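Local coordinates for outer membrane porin F (Pseudomonas aeruginosa, PDB 4RLC), which probably lets small molecules cross the outer membrane and spans that membrane with an N-terminal eight-stranded beta-barrel domain, at residues V21-F26 and G46-F51; E57-Y62 and D87-F92; L107-I112 and R122-M127. All coordinates share one frame; numbering follows the deposited sequence. Where two conformers were deposited one is given.

Overall arrangement
All three contacts are antiparallel strand pairs in one closed barrel whose eight strands follow chain order. Interactions 1 and 2 are adjacent, with centres about 8 Å apart. Strands 42-51 and 56-66 join them, through Tyr50 N to Leu58 O at 2.8 Å and Gly46 O to Tyr62 N at 2.9 Å, both probable hydrogen bonds. One detergent molecule, C8E of chain C, touches both contacts on the outer wall. Interaction 3 lies farther along, its centre about 21 Å from that of interaction 1 and about 19 Å from that of interaction 2. Strands 80-91 and 98-115, neighbours in the sheet, link interactions 2 and 3; their nearest atoms are about 4 Å apart, without touching.

Interaction 1 of 3, residues V21-F26 and G46-F51; sequences VEIEAF and GSIGYF. With C8E ((hydroxyethyloxy)tri(ethyloxy)octane), chain C.
Glu22 pairs with Gly49 and Glu24 with Ser47 through four backbone hydrogen bonds, the shortest from Gly49 N to Glu22 O at 2.8 Å, and the axes of 21-26 and 46-51 approach to 4.6 Å with 162° between their N-to-C directions. Side chains alternate between two faces. On one, Val21 divides its branches: CG1 reaches Gly49 O at 3.3 Å, and CG2 meets the Tyr50 ring in its plane, at the edge, 3.9 Å from CD1. Ile23 and Ile48 lie side by side on that face, pointing the same way. This is the first hairpin of an eight-stranded outer-membrane barrel, and detergent marks the isoleucine face as its outer wall: C8E O12 of chain C sits 3.7 Å from Ile23 CG2. The same molecule runs close to the backbone at Gly46, its C8 lying 3.9 Å from Gly46 C. The other face looks inward. There Glu22 CG stands anti to the carbonyl carbon (chi1 -78°), and CD lies in the Phe51 ring plane, 3.5 Å from CE1, with carboxylate and ring turned 75° apart. Lys135, Tyr137 and Asn174 hold that carboxylate, while Glu24 is paired with Lys145. A water 2.9 Å from Ser47 OG also donates to Glu22 O.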
# COMPACT_ATOMS: atom_id res chain seq x y z
N VAL A 21 -10.12 13.06 -0.26
CA VAL A 21 -8.94 12.53 0.42
C VAL A 21 -9.29 11.29 1.19
O VAL A 21 -10.39 11.18 1.71
CB VAL A 21 -8.31 13.58 1.37
CG1 VAL A 21 -7.13 12.98 2.12
CG2 VAL A 21 -7.81 14.74 0.54
N GLU A 22 -8.35 10.35 1.28
CA GLU A 22 -8.52 9.13 2.03
C GLU A 22 -7.38 8.93 2.98
O GLU A 22 -6.21 9.19 2.63
CB GLU A 22 -8.61 7.86 1.10
CG GLU A 22 -9.96 7.76 0.52
CD GLU A 22 -10.21 6.56 -0.40
OE1 GLU A 22 -9.30 5.76 -0.72
OE2 GLU A 22 -11.37 6.51 -0.79
N ILE A 23 -7.70 8.56 4.21
CA ILE A 23 -6.73 8.12 5.16
C ILE A 23 -6.99 6.65 5.44
O ILE A 23 -8.13 6.26 5.63
CB ILE A 23 -6.92 8.82 6.50
CG1 ILE A 23 -6.98 10.31 6.24
CG2 ILE A 23 -5.83 8.44 7.47
CD1 ILE A 23 -5.71 10.83 5.86
N GLU A 24 -5.92 5.86 5.49
CA GLU A 24 -6.05 4.38 5.58
C GLU A 24 -5.06 3.79 6.53
O GLU A 24 -3.90 4.31 6.64
CB GLU A 24 -5.82 3.78 4.17
CG GLU A 24 -5.95 2.28 4.08
CD GLU A 24 -5.75 1.81 2.64
OE1 GLU A 24 -6.15 2.53 1.72
OE2 GLU A 24 -5.17 0.71 2.45
N ALA A 25 -5.41 2.67 7.19
CA ALA A 25 -4.49 1.86 7.98
C ALA A 25 -4.45 0.53 7.26
O ALA A 25 -5.48 0.11 6.79
CB ALA A 25 -4.91 1.64 9.41
N PHE A 26 -3.28 -0.05 7.18
CA PHE A 26 -3.12 -1.40 6.51
C PHE A 26 -2.21 -2.35 7.23
O PHE A 26 -1.35 -1.96 8.02
CB PHE A 26 -2.66 -1.19 5.07
CG PHE A 26 -1.28 -0.67 4.91
CD1 PHE A 26 -0.18 -1.45 5.07
CD2 PHE A 26 -1.10 0.71 4.63
CE1 PHE A 26 1.12 -0.94 4.93
CE2 PHE A 26 0.18 1.22 4.50
CZ PHE A 26 1.27 0.42 4.70
N GLY A 46 0.17 2.97 7.33
CA GLY A 46 -0.87 3.89 6.94
C GLY A 46 -0.62 4.59 5.61
O GLY A 46 0.52 4.68 5.15
N SER A 47 -1.67 5.19 5.09
CA SER A 47 -1.58 5.88 3.85
C SER A 47 -2.46 7.10 3.83
O SER A 47 -3.51 7.11 4.47
CB SER A 47 -2.03 4.82 2.76
OG SER A 47 -2.21 5.39 1.50
N ILE A 48 -2.04 8.12 3.07
CA ILE A 48 -2.86 9.24 2.69
C ILE A 48 -2.96 9.29 1.21
O ILE A 48 -1.96 9.25 0.53
CB ILE A 48 -2.30 10.61 3.19
CG1 ILE A 48 -1.98 10.54 4.62
CG2 ILE A 48 -3.27 11.68 2.77
CD1 ILE A 48 -3.07 10.56 5.58
N GLY A 49 -4.17 9.49 0.70
CA GLY A 49 -4.37 9.49 -0.75
C GLY A 49 -5.28 10.64 -1.19
O GLY A 49 -6.14 11.12 -0.38
N TYR A 50 -5.06 11.10 -2.40
CA TYR A 50 -5.82 12.15 -3.01
C TYR A 50 -6.36 11.73 -4.38
O TYR A 50 -5.63 11.25 -5.20
CB TYR A 50 -4.91 13.42 -3.16
CG TYR A 50 -5.61 14.55 -3.82
CD1 TYR A 50 -6.54 15.36 -3.11
CD2 TYR A 50 -5.42 14.81 -5.16
CE1 TYR A 50 -7.24 16.37 -3.74
CE2 TYR A 50 -6.08 15.82 -5.80
CZ TYR A 50 -6.96 16.62 -5.11
OH TYR A 50 -7.59 17.58 -5.89
N PHE A 51 -7.66 11.99 -4.59
CA PHE A 51 -8.29 11.69 -5.86
C PHE A 51 -8.10 12.76 -6.92
O PHE A 51 -8.75 13.84 -6.88
CB PHE A 51 -9.75 11.35 -5.66
CG PHE A 51 -9.96 9.91 -5.25
CD1 PHE A 51 -9.78 9.49 -3.92
CD2 PHE A 51 -10.26 8.98 -6.18
CE1 PHE A 51 -9.95 8.18 -3.54
CE2 PHE A 51 -10.42 7.65 -5.81
CZ PHE A 51 -10.27 7.26 -4.49
C1 C8E C . 7.74 8.55 6.14
C2 C8E C . 6.78 9.27 5.22
C3 C8E C . 5.35 9.36 5.76
C4 C8E C . 4.38 9.09 4.62
C5 C8E C . 2.91 9.23 4.95
C6 C8E C . 2.42 8.53 6.19
C7 C8E C . 0.90 8.45 6.14
C8 C8E C . 0.25 7.89 7.40
O9 C8E C . -1.09 8.43 7.49
C10 C8E C . -2.15 7.59 7.97
C11 C8E C . -2.30 7.62 9.49
O12 C8E C . -3.53 7.00 9.95
C13 C8E C . -3.50 5.58 10.06
C14 C8E C . -2.74 5.12 11.30
O15 C8E C . -1.89 4.02 10.97
C16 C8E C . -1.38 3.30 12.08
C17 C8E C . -1.36 1.84 11.68
O18 C8E C . -0.30 1.17 12.32
O HOH W 1 -4.95 6.36 1.58

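Interaction 2 of 3, residues E57-Y62 and D87-F92; sequences ELALSY and DAIYHF. With C8E ((hydroxyethyloxy)tri(ethyloxy)octane), chain B; C8E ((hydroxyethyloxy)tri(ethyloxy)octane), chain C.
Glu57 with Ile89, and Ala59 with Asp87, form the hydrogen-bonded pairs where the third and fourth strands of the barrel meet. The axes of 57-62 and 87-91 come within 4.8 Å, at 142° between their directions. Four backbone bonds result, among them Ile89 N to Glu57 O at 2.8 Å. Between these pairs, Leu58 and Ala88 face outward, with Leu58 CD2, in one of two deposited conformers, 4.1 Å from Ala88 CB.

The inward face carries more contact. Ile89 has an unusual chi2 of 97°, which brings CD1 to 3.8 Å from Ala59 CB and also near Glu57 O. The carboxylate of Glu57 comes to the edge of the His91 ring and in its plane, OE1 3.2 Å from CE1, the two flat groups nearly coplanar (23° apart). Lys135 binds both Glu57 OE1 and His91 NE2, and its charge would ease the closeness of Glu57 OE1 to Glu22 OE1; His91 ND1 bonds to Asp55 O, fixing the ring's rotation from its other nitrogen. At the far end of the pairing a water lies 2.6 Å from both Asp87 OD2 and Ser61 OG and within bonding distance of Ala59 O. Asp87 is held further by Ser85 and Asn129.

The Phe92 ring is sandwiched: C8E C10 of chain B stands 3.5 Å above the plane over its centre, with Tyr90 CE2 on the opposite face. Leu60 CG packs on C8E C4 of chain C, whose alkyl chain also reaches Tyr62 CD1. Strand 42-51 continues the sheet beside 57-62, and strand 98-115 beside 87-91, with Ile89 packing on Tyr102 and Ser104.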
# COMPACT_ATOMS: atom_id res chain seq x y z
N GLU A 57 -6.30 7.86 -7.95
CA GLU A 57 -5.86 8.33 -6.67
C GLU A 57 -4.32 8.24 -6.62
O GLU A 57 -3.70 7.26 -7.12
CB GLU A 57 -6.45 7.45 -5.60
CG GLU A 57 -6.02 7.73 -4.15
CD GLU A 57 -6.44 6.67 -3.14
OE1 GLU A 57 -7.01 5.58 -3.46
OE2 GLU A 57 -6.11 6.95 -1.92
N LEU A 58 -3.69 9.28 -6.06
CA LEU A 58 -2.28 9.25 -5.75
C LEU A 58 -2.18 9.02 -4.23
O LEU A 58 -2.91 9.65 -3.47
CB LEU A 58 -1.64 10.60 -6.09
CG LEU A 58 -1.65 10.98 -7.56
CD1 LEU A 58 -0.74 12.18 -7.77
CD2 LEU A 58 -1.21 9.79 -8.40
N ALA A 59 -1.34 8.08 -3.80
CA ALA A 59 -1.25 7.77 -2.35
C ALA A 59 0.19 7.65 -1.95
O ALA A 59 1.04 7.02 -2.64
CB ALA A 59 -2.00 6.46 -2.04
N LEU A 60 0.47 8.21 -0.80
CA LEU A 60 1.72 8.10 -0.09
C LEU A 60 1.48 7.20 1.13
O LEU A 60 0.57 7.41 1.97
CB LEU A 60 2.11 9.56 0.37
CG LEU A 60 3.37 9.64 1.22
CD1 LEU A 60 4.60 9.26 0.41
CD2 LEU A 60 3.50 11.11 1.76
N SER A 61 2.30 6.17 1.26
CA SER A 61 2.18 5.17 2.30
C SER A 61 3.44 5.03 3.08
O SER A 61 4.57 5.20 2.55
CB SER A 61 1.92 3.77 1.63
OG SER A 61 0.73 3.83 0.97
N TYR A 62 3.32 4.68 4.35
CA TYR A 62 4.45 4.34 5.16
C TYR A 62 4.13 3.12 6.01
O TYR A 62 3.10 3.09 6.62
CB TYR A 62 4.83 5.48 6.11
CG TYR A 62 5.99 5.13 7.02
CD1 TYR A 62 7.28 5.07 6.51
CD2 TYR A 62 5.80 4.84 8.38
CE1 TYR A 62 8.36 4.74 7.33
CE2 TYR A 62 6.86 4.47 9.17
CZ TYR A 62 8.14 4.47 8.66
OH TYR A 62 9.20 4.12 9.44
N ASP A 87 2.20 5.64 -4.88
CA ASP A 87 1.49 4.78 -5.84
C ASP A 87 0.36 5.54 -6.51
O ASP A 87 -0.27 6.40 -5.93
CB ASP A 87 0.92 3.52 -5.17
CG ASP A 87 2.02 2.64 -4.58
OD1 ASP A 87 2.56 1.77 -5.31
OD2 ASP A 87 2.36 2.86 -3.36
N ALA A 88 0.13 5.20 -7.79
CA ALA A 88 -1.07 5.60 -8.50
C ALA A 88 -2.04 4.48 -8.58
O ALA A 88 -1.68 3.36 -9.04
CB ALA A 88 -0.68 6.02 -9.90
N ILE A 89 -3.30 4.75 -8.21
CA ILE A 89 -4.30 3.70 -8.11
C ILE A 89 -5.50 4.05 -9.01
O ILE A 89 -6.01 5.17 -8.99
CB ILE A 89 -4.77 3.62 -6.65
CG1 ILE A 89 -3.59 3.22 -5.77
CG2 ILE A 89 -5.85 2.55 -6.55
CD1 ILE A 89 -2.95 4.43 -5.13
N TYR A 90 -5.82 3.13 -9.92
CA TYR A 90 -6.95 3.29 -10.76
C TYR A 90 -8.10 2.46 -10.20
O TYR A 90 -7.95 1.22 -10.12
CB TYR A 90 -6.64 2.81 -12.23
CG TYR A 90 -7.89 2.99 -13.09
CD1 TYR A 90 -8.28 4.24 -13.55
CD2 TYR A 90 -8.73 1.94 -13.32
CE1 TYR A 90 -9.41 4.41 -14.27
CE2 TYR A 90 -9.90 2.08 -14.02
CZ TYR A 90 -10.23 3.30 -14.53
OH TYR A 90 -11.41 3.38 -15.21
N HIS A 91 -9.26 3.08 -9.99
CA HIS A 91 -10.44 2.45 -9.46
C HIS A 91 -11.44 2.21 -10.52
O HIS A 91 -11.89 3.07 -11.24
CB HIS A 91 -11.13 3.27 -8.37
CG HIS A 91 -10.28 3.52 -7.16
ND1 HIS A 91 -9.24 4.42 -7.12
CD2 HIS A 91 -10.38 3.02 -5.90
CE1 HIS A 91 -8.73 4.48 -5.91
NE2 HIS A 91 -9.39 3.63 -5.15
N PHE A 92 -11.82 0.93 -10.60
CA PHE A 92 -12.97 0.55 -11.34
C PHE A 92 -14.27 0.83 -10.60
O PHE A 92 -14.25 1.34 -9.42
CB PHE A 92 -12.86 -0.93 -11.75
CG PHE A 92 -11.70 -1.21 -12.65
CD1 PHE A 92 -10.44 -1.42 -12.15
CD2 PHE A 92 -11.89 -1.23 -14.03
CE1 PHE A 92 -9.36 -1.62 -13.02
CE2 PHE A 92 -10.82 -1.50 -14.88
CZ PHE A 92 -9.57 -1.70 -14.37
C1 C8E B . -7.55 -10.14 -3.32
C2 C8E B . -8.41 -9.52 -4.41
C3 C8E B . -7.72 -9.28 -5.74
C4 C8E B . -8.67 -8.50 -6.64
C5 C8E B . -8.29 -8.31 -8.09
C6 C8E B . -9.26 -7.32 -8.73
C7 C8E B . -8.73 -6.52 -9.93
C8 C8E B . -9.83 -5.63 -10.50
O9 C8E B . -9.58 -5.14 -11.83
C10 C8E B . -10.65 -5.01 -12.80
C11 C8E B . -12.11 -4.86 -12.36
O12 C8E B . -12.82 -4.91 -13.60
C13 C8E B . -14.16 -4.47 -13.73
C14 C8E B . -15.10 -5.10 -12.73
O15 C8E B . -15.14 -4.11 -11.69
C1 C8E C . 7.74 8.55 6.14
C2 C8E C . 6.78 9.27 5.22
C3 C8E C . 5.35 9.36 5.76
C4 C8E C . 4.38 9.09 4.62
C5 C8E C . 2.91 9.23 4.95
C6 C8E C . 2.42 8.53 6.19
C7 C8E C . 0.90 8.45 6.14
C8 C8E C . 0.25 7.89 7.40
O9 C8E C . -1.09 8.43 7.49
C10 C8E C . -2.15 7.59 7.97
C11 C8E C . -2.30 7.62 9.49
O12 C8E C . -3.53 7.00 9.95
C13 C8E C . -3.50 5.58 10.06
C14 C8E C . -2.74 5.12 11.30
O15 C8E C . -1.89 4.02 10.97
C16 C8E C . -1.38 3.30 12.08
C17 C8E C . -1.36 1.84 11.68
O18 C8E C . -0.30 1.17 12.32
O HOH W 2 1.34 4.27 -1.49

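Interaction 3 of 3, residues L107-I112 and R122-M127; sequences LAHQNI and RQQMTM. With C8E ((hydroxyethyloxy)tri(ethyloxy)octane), chain D.
Ala108, Gln110 and Ile112 pair with Met127, Met125 and Gln123 in the hairpin of strands 98-115 and 120-137 of the barrel. Six backbone hydrogen bonds join 107-112 to 122-127; the N-H of Gln110 points almost straight at Met125 O, 2.8 Å away. CA-H...O contacts fill the intervals, as from Gln124 CA to Gln110 O at 3.1 Å.

Apolar packing is sparse. Inward, Met127 CE lies 4.4 Å from Ala108 CB and approaches Gln110 OE1, and Leu83 backs this group. On the other side detergent touches the sheet, C8E C13 of chain D lying 3.8 Å from Thr126 CG2.

Polar side chains carry the outer face. Asn111 and Gln124 lie side by side, Asn111 OD1 touching Gln124 CG, amide planes 79° apart, and Asn111 ND2 bonds to Asn82. Arg122 bends at chi2 (76°), which places CD 3.2 Å from Ile112 O, and its guanidinium presents a face to Asn111, NH2 being 3.5 Å from CB. The His109 ring lies with one face over Met125 N; its NE2 makes a weak bond to Asn111 OD1 at 3.3 Å (131° at the hydrogen), while its buried ND1 finds no partner, Thr126 OG1 standing 3.8 Å from ND1 at the ring edge.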
# COMPACT_ATOMS: atom_id res chain seq x y z
N LEU A 107 6.38 3.37 -6.89
CA LEU A 107 7.73 3.18 -6.53
C LEU A 107 7.82 3.23 -5.00
O LEU A 107 7.07 3.98 -4.34
CB LEU A 107 8.53 4.35 -7.07
CG LEU A 107 8.75 4.37 -8.59
CD1 LEU A 107 9.49 5.68 -8.92
CD2 LEU A 107 9.53 3.16 -9.04
N ALA A 108 8.75 2.46 -4.45
CA ALA A 108 8.94 2.35 -3.04
C ALA A 108 10.39 2.43 -2.67
O ALA A 108 11.29 2.11 -3.44
CB ALA A 108 8.33 1.03 -2.47
N HIS A 109 10.63 2.88 -1.45
CA HIS A 109 11.94 2.88 -0.89
C HIS A 109 11.91 2.11 0.42
O HIS A 109 11.06 2.39 1.32
CB HIS A 109 12.40 4.36 -0.67
CG HIS A 109 13.78 4.49 -0.14
ND1 HIS A 109 14.90 4.51 -0.94
CD2 HIS A 109 14.23 4.59 1.14
CE1 HIS A 109 15.98 4.62 -0.18
NE2 HIS A 109 15.60 4.68 1.08
N GLN A 110 12.80 1.12 0.53
CA GLN A 110 12.83 0.24 1.68
C GLN A 110 14.11 0.51 2.46
O GLN A 110 15.20 0.71 1.86
CB GLN A 110 12.77 -1.21 1.13
CG GLN A 110 12.73 -2.31 2.15
CD GLN A 110 12.79 -3.70 1.52
OE1 GLN A 110 11.80 -4.43 1.46
NE2 GLN A 110 13.91 -4.04 1.03
N ASN A 111 14.01 0.57 3.78
CA ASN A 111 15.18 0.71 4.64
C ASN A 111 15.12 -0.44 5.61
O ASN A 111 14.13 -0.56 6.36
CB ASN A 111 15.17 1.98 5.49
CG ASN A 111 15.25 3.23 4.71
OD1 ASN A 111 16.28 3.55 4.12
ND2 ASN A 111 14.20 3.99 4.74
N ILE A 112 16.13 -1.29 5.60
CA ILE A 112 16.14 -2.49 6.43
C ILE A 112 17.44 -2.53 7.24
O ILE A 112 18.51 -2.26 6.72
CB ILE A 112 16.03 -3.75 5.54
CG1 ILE A 112 14.56 -3.98 5.18
CG2 ILE A 112 16.55 -4.97 6.26
CD1 ILE A 112 14.38 -4.99 4.06
N ARG A 122 22.76 -2.59 7.24
CA ARG A 122 21.67 -1.73 6.89
C ARG A 122 21.66 -1.59 5.40
O ARG A 122 22.71 -1.45 4.79
CB ARG A 122 21.89 -0.35 7.51
CG ARG A 122 20.82 0.69 7.24
CD ARG A 122 19.57 0.45 8.08
NE ARG A 122 18.62 1.57 8.22
CZ ARG A 122 17.32 1.47 8.59
NH1 ARG A 122 16.75 0.29 8.84
NH2 ARG A 122 16.57 2.56 8.70
N GLN A 123 20.47 -1.52 4.85
CA GLN A 123 20.37 -1.50 3.41
C GLN A 123 19.21 -0.62 3.05
O GLN A 123 18.20 -0.59 3.74
CB GLN A 123 20.26 -2.93 2.88
CG GLN A 123 18.93 -3.46 2.42
CD GLN A 123 19.07 -4.32 1.17
OE1 GLN A 123 20.18 -4.62 0.72
NE2 GLN A 123 17.93 -4.72 0.59
N GLN A 124 19.37 0.14 1.98
CA GLN A 124 18.31 0.97 1.47
C GLN A 124 18.13 0.55 0.04
O GLN A 124 19.14 0.43 -0.68
CB GLN A 124 18.78 2.39 1.43
CG GLN A 124 18.83 3.08 2.76
CD GLN A 124 19.27 4.51 2.64
OE1 GLN A 124 19.01 5.17 1.63
NE2 GLN A 124 19.95 5.01 3.67
N MET A 125 16.90 0.45 -0.44
CA MET A 125 16.69 -0.03 -1.80
C MET A 125 15.45 0.63 -2.40
O MET A 125 14.50 0.89 -1.67
CB MET A 125 16.52 -1.51 -1.69
CG MET A 125 16.31 -2.22 -2.96
SD MET A 125 16.03 -3.99 -2.69
CE MET A 125 16.47 -4.50 -4.34
N THR A 126 15.48 0.91 -3.69
CA THR A 126 14.28 1.40 -4.42
C THR A 126 13.67 0.25 -5.19
O THR A 126 14.41 -0.50 -5.79
CB THR A 126 14.68 2.55 -5.38
OG1 THR A 126 15.20 3.62 -4.60
CG2 THR A 126 13.48 3.03 -6.20
N MET A 127 12.34 0.09 -5.18
CA MET A 127 11.70 -1.05 -5.86
C MET A 127 10.46 -0.52 -6.60
O MET A 127 9.99 0.58 -6.34
CB MET A 127 11.31 -2.09 -4.82
CG MET A 127 12.50 -2.62 -4.05
SD MET A 127 11.89 -3.73 -2.77
CE MET A 127 10.48 -2.83 -2.17
C1 C8E D . 4.72 14.71 -0.60
C2 C8E D . 5.86 13.84 -1.10
C3 C8E D . 7.07 13.91 -0.17
C4 C8E D . 7.10 12.77 0.84
C5 C8E D . 8.25 11.79 0.59
C6 C8E D . 7.99 10.89 -0.63
C7 C8E D . 9.23 10.10 -1.05
C8 C8E D . 9.05 8.60 -0.91
O9 C8E D . 8.56 8.03 -2.12
C10 C8E D . 8.97 6.68 -2.38
C11 C8E D . 9.77 6.54 -3.67
O12 C8E D . 11.16 6.61 -3.42
C13 C8E D . 12.00 5.98 -4.39
C14 C8E D . 13.47 6.27 -4.10